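PDB 7CJ7: L-ribulose 3-epimerase, which catalyses the manganese-dependent epimerization of ketoses at C3, with its highest activity toward L-ribulose, and works as a homodimer. Local coordinates for residues I42-P47 and T97-A102; R137-A142 and I147-E152. All coordinates share one frame; numbering follows the deposited sequence.

Contact 1 (I42-P47 and T97-A102)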
loop_
_atom_site.group_PDB
_atom_site.type_symbol
_atom_site.label_atom_id
_atom_site.label_comp_id
_atom_site.label_asym_id
_atom_site.label_seq_id
_atom_site.Cartn_x
_atom_site.Cartn_y
_atom_site.Cartn_z
ATOM N N ILE A 42 -4.609 22.236 -5.419
ATOM C CA ILE A 42 -4.133 22.726 -4.097
ATOM C C ILE A 42 -4.565 21.733 -3.023
ATOM O O ILE A 42 -5.746 21.393 -2.993
ATOM C CB ILE A 42 -4.659 24.148 -3.838
ATOM C CG1 ILE A 42 -4.203 25.105 -4.941
ATOM C CG2 ILE A 42 -4.238 24.611 -2.455
ATOM C CD1 ILE A 42 -4.835 26.477 -4.882
ATOM N N ALA A 43 -3.628 21.290 -2.189
ATOM C CA ALA A 43 -3.880 20.416 -1.022
ATOM C C ALA A 43 -4.391 21.289 0.130
ATOM O O ALA A 43 -3.639 22.158 0.583
ATOM C CB ALA A 43 -2.606 19.690 -0.668
ATOM N N LEU A 44 -5.645 21.105 0.533
ATOM C CA LEU A 44 -6.345 21.939 1.544
ATOM C C LEU A 44 -6.582 21.134 2.823
ATOM O O LEU A 44 -7.723 21.154 3.333
ATOM C CB LEU A 44 -7.692 22.389 0.975
ATOM C CG LEU A 44 -7.661 23.564 0.006
ATOM C CD1 LEU A 44 -9.082 23.974 -0.357
ATOM C CD2 LEU A 44 -6.889 24.737 0.592
ATOM N N LEU A 45 -5.555 20.464 3.338
ATOM C CA LEU A 45 -5.669 19.706 4.610
ATOM C C LEU A 45 -6.017 20.668 5.757
ATOM O O LEU A 45 -6.788 20.261 6.662
ATOM C CB LEU A 45 -4.364 18.948 4.852
ATOM C CG LEU A 45 -4.321 17.543 4.247
ATOM C CD1 LEU A 45 -4.283 17.592 2.724
ATOM C CD2 LEU A 45 -3.130 16.768 4.787
ATOM N N ASP A 46 -5.514 21.907 5.710
ATOM C CA ASP A 46 -5.919 22.990 6.651
ATOM C C ASP A 46 -6.387 24.193 5.843
ATOM O O ASP A 46 -5.603 25.082 5.531
ATOM C CB ASP A 46 -4.792 23.378 7.607
ATOM C CG ASP A 46 -5.189 24.446 8.617
ATOM O OD1 ASP A 46 -6.280 25.057 8.467
ATOM O OD2 ASP A 46 -4.407 24.664 9.541
ATOM N N PRO A 47 -7.685 24.267 5.485
ATOM C CA PRO A 47 -8.151 25.311 4.576
ATOM C C PRO A 47 -8.151 26.717 5.201
ATOM O O PRO A 47 -8.384 27.651 4.475
ATOM C CB PRO A 47 -9.568 24.861 4.193
ATOM C CG PRO A 47 -10.015 23.975 5.339
ATOM C CD PRO A 47 -8.757 23.359 5.924
ATOM N N THR A 97 -14.747 24.033 0.738
ATOM C CA THR A 97 -15.698 24.404 -0.341
ATOM C C THR A 97 -15.639 25.920 -0.556
ATOM O O THR A 97 -15.576 26.355 -1.708
ATOM C CB THR A 97 -17.112 23.915 -0.019
ATOM O OG1 THR A 97 -17.076 22.494 0.148
ATOM C CG2 THR A 97 -18.103 24.277 -1.098
ATOM N N ASP A 98 -15.655 26.693 0.526
ATOM C CA ASP A 98 -15.655 28.178 0.480
ATOM C C ASP A 98 -14.370 28.660 -0.201
ATOM O O ASP A 98 -14.436 29.591 -1.024
ATOM C CB ASP A 98 -15.773 28.778 1.879
ATOM C CG ASP A 98 -17.126 28.580 2.557
ATOM O OD1 ASP A 98 -18.089 28.149 1.881
ATOM O OD2 ASP A 98 -17.211 28.891 3.755
ATOM N N VAL A 99 -13.235 28.070 0.151
ATOM C CA VAL A 99 -11.917 28.458 -0.417
ATOM C C VAL A 99 -11.940 28.151 -1.912
ATOM O O VAL A 99 -11.538 29.014 -2.699
ATOM C CB VAL A 99 -10.756 27.740 0.285
ATOM C CG1 VAL A 99 -9.452 27.890 -0.489
ATOM C CG2 VAL A 99 -10.596 28.246 1.708
ATOM N N LEU A 100 -12.415 26.957 -2.281
ATOM C CA LEU A 100 -12.461 26.523 -3.695
ATOM C C LEU A 100 -13.332 27.502 -4.489
ATOM O O LEU A 100 -12.892 27.951 -5.548
ATOM C CB LEU A 100 -13.009 25.101 -3.759
ATOM C CG LEU A 100 -13.207 24.527 -5.158
ATOM C CD1 LEU A 100 -11.886 24.408 -5.902
ATOM C CD2 LEU A 100 -13.886 23.174 -5.065
ATOM N N TYR A 101 -14.514 27.849 -3.978
ATOM C CA TYR A 101 -15.433 28.809 -4.645
ATOM C C TYR A 101 -14.717 30.148 -4.855
ATOM O O TYR A 101 -14.813 30.725 -5.959
ATOM C CB TYR A 101 -16.714 29.025 -3.840
ATOM C CG TYR A 101 -17.635 30.054 -4.449
ATOM C CD1 TYR A 101 -18.529 29.716 -5.451
ATOM C CD2 TYR A 101 -17.589 31.374 -4.042
ATOM C CE1 TYR A 101 -19.374 30.658 -6.014
ATOM C CE2 TYR A 101 -18.415 32.331 -4.601
ATOM C CZ TYR A 101 -19.313 31.971 -5.590
ATOM O OH TYR A 101 -20.140 32.916 -6.118
ATOM N N ALA A 102 -13.995 30.621 -3.840
ATOM C CA ALA A 102 -13.297 31.927 -3.864
ATOM C C ALA A 102 -12.188 31.918 -4.932
ATOM O O ALA A 102 -11.895 32.990 -5.498
ATOM C CB ALA A 102 -12.770 32.252 -2.489
#

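Contact 2 (R137-A142 and I147-E152). With MN (manganese (II) ion), chain D; SOL (L-sorbose), chain C.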
loop_
_atom_site.group_PDB
_atom_site.type_symbol
_atom_site.label_atom_id
_atom_site.label_comp_id
_atom_site.label_asym_id
_atom_site.label_seq_id
_atom_site.Cartn_x
_atom_site.Cartn_y
_atom_site.Cartn_z
ATOM N N ARG A 137 -24.584 15.923 2.977
ATOM C CA ARG A 137 -24.597 17.312 3.506
ATOM C C ARG A 137 -23.585 18.156 2.714
ATOM O O ARG A 137 -23.917 19.304 2.347
ATOM C CB ARG A 137 -24.323 17.325 5.014
ATOM C CG ARG A 137 -25.378 16.608 5.845
ATOM C CD ARG A 137 -25.232 16.900 7.328
ATOM N NE ARG A 137 -23.963 16.440 7.880
ATOM C CZ ARG A 137 -23.728 15.208 8.311
ATOM N NH1 ARG A 137 -24.666 14.286 8.240
ATOM N NH2 ARG A 137 -22.544 14.886 8.803
ATOM N N LEU A 138 -22.394 17.614 2.450
ATOM C CA LEU A 138 -21.337 18.345 1.711
ATOM C C LEU A 138 -21.801 18.579 0.271
ATOM O O LEU A 138 -21.666 19.699 -0.210
ATOM C CB LEU A 138 -20.033 17.555 1.729
ATOM C CG LEU A 138 -18.930 18.137 0.846
ATOM C CD1 LEU A 138 -18.607 19.569 1.253
ATOM C CD2 LEU A 138 -17.689 17.267 0.893
ATOM N N ALA A 139 -22.307 17.552 -0.409
ATOM C CA ALA A 139 -22.795 17.691 -1.801
ATOM C C ALA A 139 -23.813 18.839 -1.871
ATOM O O ALA A 139 -23.757 19.644 -2.820
ATOM C CB ALA A 139 -23.371 16.389 -2.291
ATOM N N ASP A 140 -24.727 18.917 -0.905
ATOM C CA ASP A 140 -25.819 19.921 -0.910
ATOM C C ASP A 140 -25.212 21.311 -0.687
ATOM O O ASP A 140 -25.655 22.268 -1.377
ATOM C CB ASP A 140 -26.908 19.545 0.099
ATOM C CG ASP A 140 -27.704 18.315 -0.313
ATOM O OD1 ASP A 140 -27.658 17.959 -1.506
ATOM O OD2 ASP A 140 -28.350 17.707 0.567
ATOM N N TYR A 141 -24.230 21.432 0.212
ATOM C CA TYR A 141 -23.508 22.708 0.470
ATOM C C TYR A 141 -22.759 23.158 -0.790
ATOM O O TYR A 141 -22.878 24.358 -1.180
ATOM C CB TYR A 141 -22.555 22.571 1.660
ATOM C CG TYR A 141 -21.958 23.873 2.104
ATOM C CD1 TYR A 141 -22.683 24.791 2.848
ATOM C CD2 TYR A 141 -20.666 24.212 1.740
ATOM C CE1 TYR A 141 -22.126 26.001 3.235
ATOM C CE2 TYR A 141 -20.104 25.417 2.113
ATOM C CZ TYR A 141 -20.821 26.302 2.889
ATOM O OH TYR A 141 -20.249 27.497 3.235
ATOM N N ALA A 142 -22.008 22.243 -1.408
ATOM C CA ALA A 142 -21.200 22.494 -2.625
ATOM C C ALA A 142 -22.132 22.875 -3.778
ATOM O O ALA A 142 -21.731 23.685 -4.613
ATOM C CB ALA A 142 -20.367 21.282 -2.971
ATOM N N ILE A 147 -20.174 23.637 -7.218
ATOM C CA ILE A 147 -18.995 22.754 -7.005
ATOM C C ILE A 147 -19.444 21.285 -7.023
ATOM O O ILE A 147 -20.466 20.936 -6.390
ATOM C CB ILE A 147 -18.251 23.164 -5.722
ATOM C CG1 ILE A 147 -17.449 24.455 -5.948
ATOM C CG2 ILE A 147 -17.374 22.029 -5.211
ATOM C CD1 ILE A 147 -17.080 25.174 -4.682
ATOM N N ASN A 148 -18.725 20.464 -7.783
ATOM C CA ASN A 148 -18.828 18.984 -7.740
ATOM C C ASN A 148 -17.872 18.450 -6.671
ATOM O O ASN A 148 -16.751 18.986 -6.524
ATOM C CB ASN A 148 -18.492 18.334 -9.081
ATOM C CG ASN A 148 -19.346 18.812 -10.231
ATOM O OD1 ASN A 148 -20.565 18.869 -10.112
ATOM N ND2 ASN A 148 -18.713 19.124 -11.351
ATOM N N ILE A 149 -18.264 17.378 -5.989
ATOM C CA ILE A 149 -17.344 16.644 -5.083
ATOM C C ILE A 149 -17.024 15.297 -5.731
ATOM O O ILE A 149 -17.920 14.666 -6.313
ATOM C CB ILE A 149 -17.898 16.514 -3.658
ATOM C CG1 ILE A 149 -19.106 15.578 -3.569
ATOM C CG2 ILE A 149 -18.214 17.896 -3.109
ATOM C CD1 ILE A 149 -19.535 15.306 -2.138
ATOM N N ASP A 150 -15.758 14.908 -5.657
ATOM C CA ASP A 150 -15.245 13.661 -6.263
ATOM C C ASP A 150 -14.568 12.871 -5.143
ATOM O O ASP A 150 -13.573 13.363 -4.570
ATOM C CB ASP A 150 -14.321 13.980 -7.436
ATOM C CG ASP A 150 -14.843 15.096 -8.325
ATOM O OD1 ASP A 150 -15.664 14.799 -9.228
ATOM O OD2 ASP A 150 -14.438 16.264 -8.092
ATOM N N LEU A 151 -15.108 11.700 -4.833
ATOM C CA LEU A 151 -14.667 10.863 -3.695
ATOM C C LEU A 151 -13.564 9.928 -4.192
ATOM O O LEU A 151 -13.840 9.050 -5.042
ATOM C CB LEU A 151 -15.879 10.099 -3.163
ATOM C CG LEU A 151 -16.899 10.928 -2.377
ATOM C CD1 LEU A 151 -17.594 11.978 -3.227
ATOM C CD2 LEU A 151 -17.927 10.015 -1.753
ATOM N N GLU A 152 -12.341 10.153 -3.720
ATOM C CA GLU A 152 -11.158 9.410 -4.196
ATOM C C GLU A 152 -11.104 8.043 -3.508
ATOM O O GLU A 152 -10.941 7.982 -2.280
ATOM C CB GLU A 152 -9.875 10.186 -3.934
ATOM C CG GLU A 152 -8.704 9.598 -4.677
ATOM C CD GLU A 152 -7.414 10.361 -4.454
ATOM O OE1 GLU A 152 -7.399 11.293 -3.595
ATOM O OE2 GLU A 152 -6.444 10.038 -5.141
HETATM MN MN MN D . -4.528 10.764 -5.470
HETATM C C1 SOL C . -3.489 10.125 -1.301
HETATM O O1 SOL C . -2.784 8.910 -1.395
HETATM C C2 SOL C . -3.857 10.661 -2.647
HETATM O O2 SOL C . -3.909 9.921 -3.615
HETATM C C3 SOL C . -4.113 12.155 -2.787
HETATM O O3 SOL C . -4.856 12.432 -3.953
HETATM C C4 SOL C . -4.820 12.716 -1.558
HETATM O O4 SOL C . -6.091 12.079 -1.411
HETATM C C5 SOL C . -5.044 14.229 -1.617
HETATM O O5 SOL C . -5.866 14.627 -0.521
HETATM C C6 SOL C . -3.761 15.032 -1.581
HETATM O O6 SOL C . -4.042 16.431 -1.686
#

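Contact 1 (I42-P47 and T97-A102)
L44 and V99 meet tip to tip in the layer between the strands and the outer helices of a TIM barrel. CD1 of L44 lies 3.9 Å from CG1 of V99. The other methyl of the same valine packs against P47. V99 CG2 sits 3.6 Å from the backbone O of P47 and 4.3 Å from its CB. V99 thus forks between the two residues, and its torsion sets the fork: CG1 stands anti to the backbone N (chi1 167°), while CG2 falls beside that N. No hydrogen bond joins the two segments. The contact is small, about 137 Å² counted on both sides, and all three touching residues are buried.

The next shell places these groups. L44 is the first residue past strand 39-43, and its backbone still bonds to S69 of the neighbouring strand 65-72. Its side chain also packs on A68 of that strand. In the loop that follows, P47 lies against helix 83-102, with its CA 7.0 Å from the CA of V99. V99 also touches V52 of helix 52-61, so the valine, itself on helix 83-102, faces helix 52-61 as well as the loop after strand 39-43.

Sugar binding is close by. A43, one residue before L44, touches the bound L-sorbose, and the side chain of L44 is about 7 Å from the sugar. The side chain of S69, which binds D-fructose, is also about 7 Å from that of L44. In the turn, OD1 of D46 accepts a hydrogen bond from N of W48, just beyond P47.

Contact 2 (R137-A142 and I147-E152)
A142 and I147 are joined by the polar bond of this contact. N of I147 donates to O of A142 at 3.0 Å, with an angle of 159° at the hydrogen. The donor stands above the carbonyl plane. This bond ties the last turn of helix 125-143 to the residue just before strand 148-152.

The apolar contacts centre on I149. Its CG1 takes the crowded position between the backbone N and the carbonyl carbon (chi1 69°). CG2 reaches A142 and CD1 reaches A139, and both lie against L138. CG2 packs 4.0 Å from CB of A142, and CD1 lies 4.0 Å from CB of A139. L138 and I149 cross obliquely, while the small side chains of A139 and A142 allow a close approach. The axes of the short helix and strand segments come within 8.2 Å and run roughly antiparallel, at 149°. CB of A142 also touches CG2 of I147, at 3.8 Å. L138 also packs on T97 of helix 83-102 and, like I149, on I112 of strand 107-112.

Metal and sugar contacts belong to E152 at the far end of the strand. Its OE2 binds the manganese ion at 2.1 Å, while OE1 accepts a hydrogen bond from O4 of L-sorbose at 2.7 Å. O2 and O3 of L-sorbose also coordinate the metal. D185, H211 and E246 complete its protein ligands. E152 is probably a proton donor or acceptor in catalysis. The helix and strand belong to a beta-alpha-beta unit of the TIM barrel, with the metal site at the C-terminal ends of its strands.

Overall arrangement
Contacts 1 and 2 follow each other along the chain, and their centres are 13 Å apart. Contact 1 sets helix 83-102 against the loop after strand 39-43; contact 2 sets helix 125-143 against strand 148-152 and the residue before it. Helices 83-102 and 125-143 also meet directly. OD1 of D98 and OH of Y141 are 2.6 Å apart, a probable hydrogen bond, and D98 has a second partner in K145. CD2 of L100 packs 3.7 Å from CG2 of I147, and CD1 of I147 lies 3.5 Å from O of T97. Both contacts also lead to the L-sorbose pocket. A43 and E152 both belong to that pocket, one from each contact.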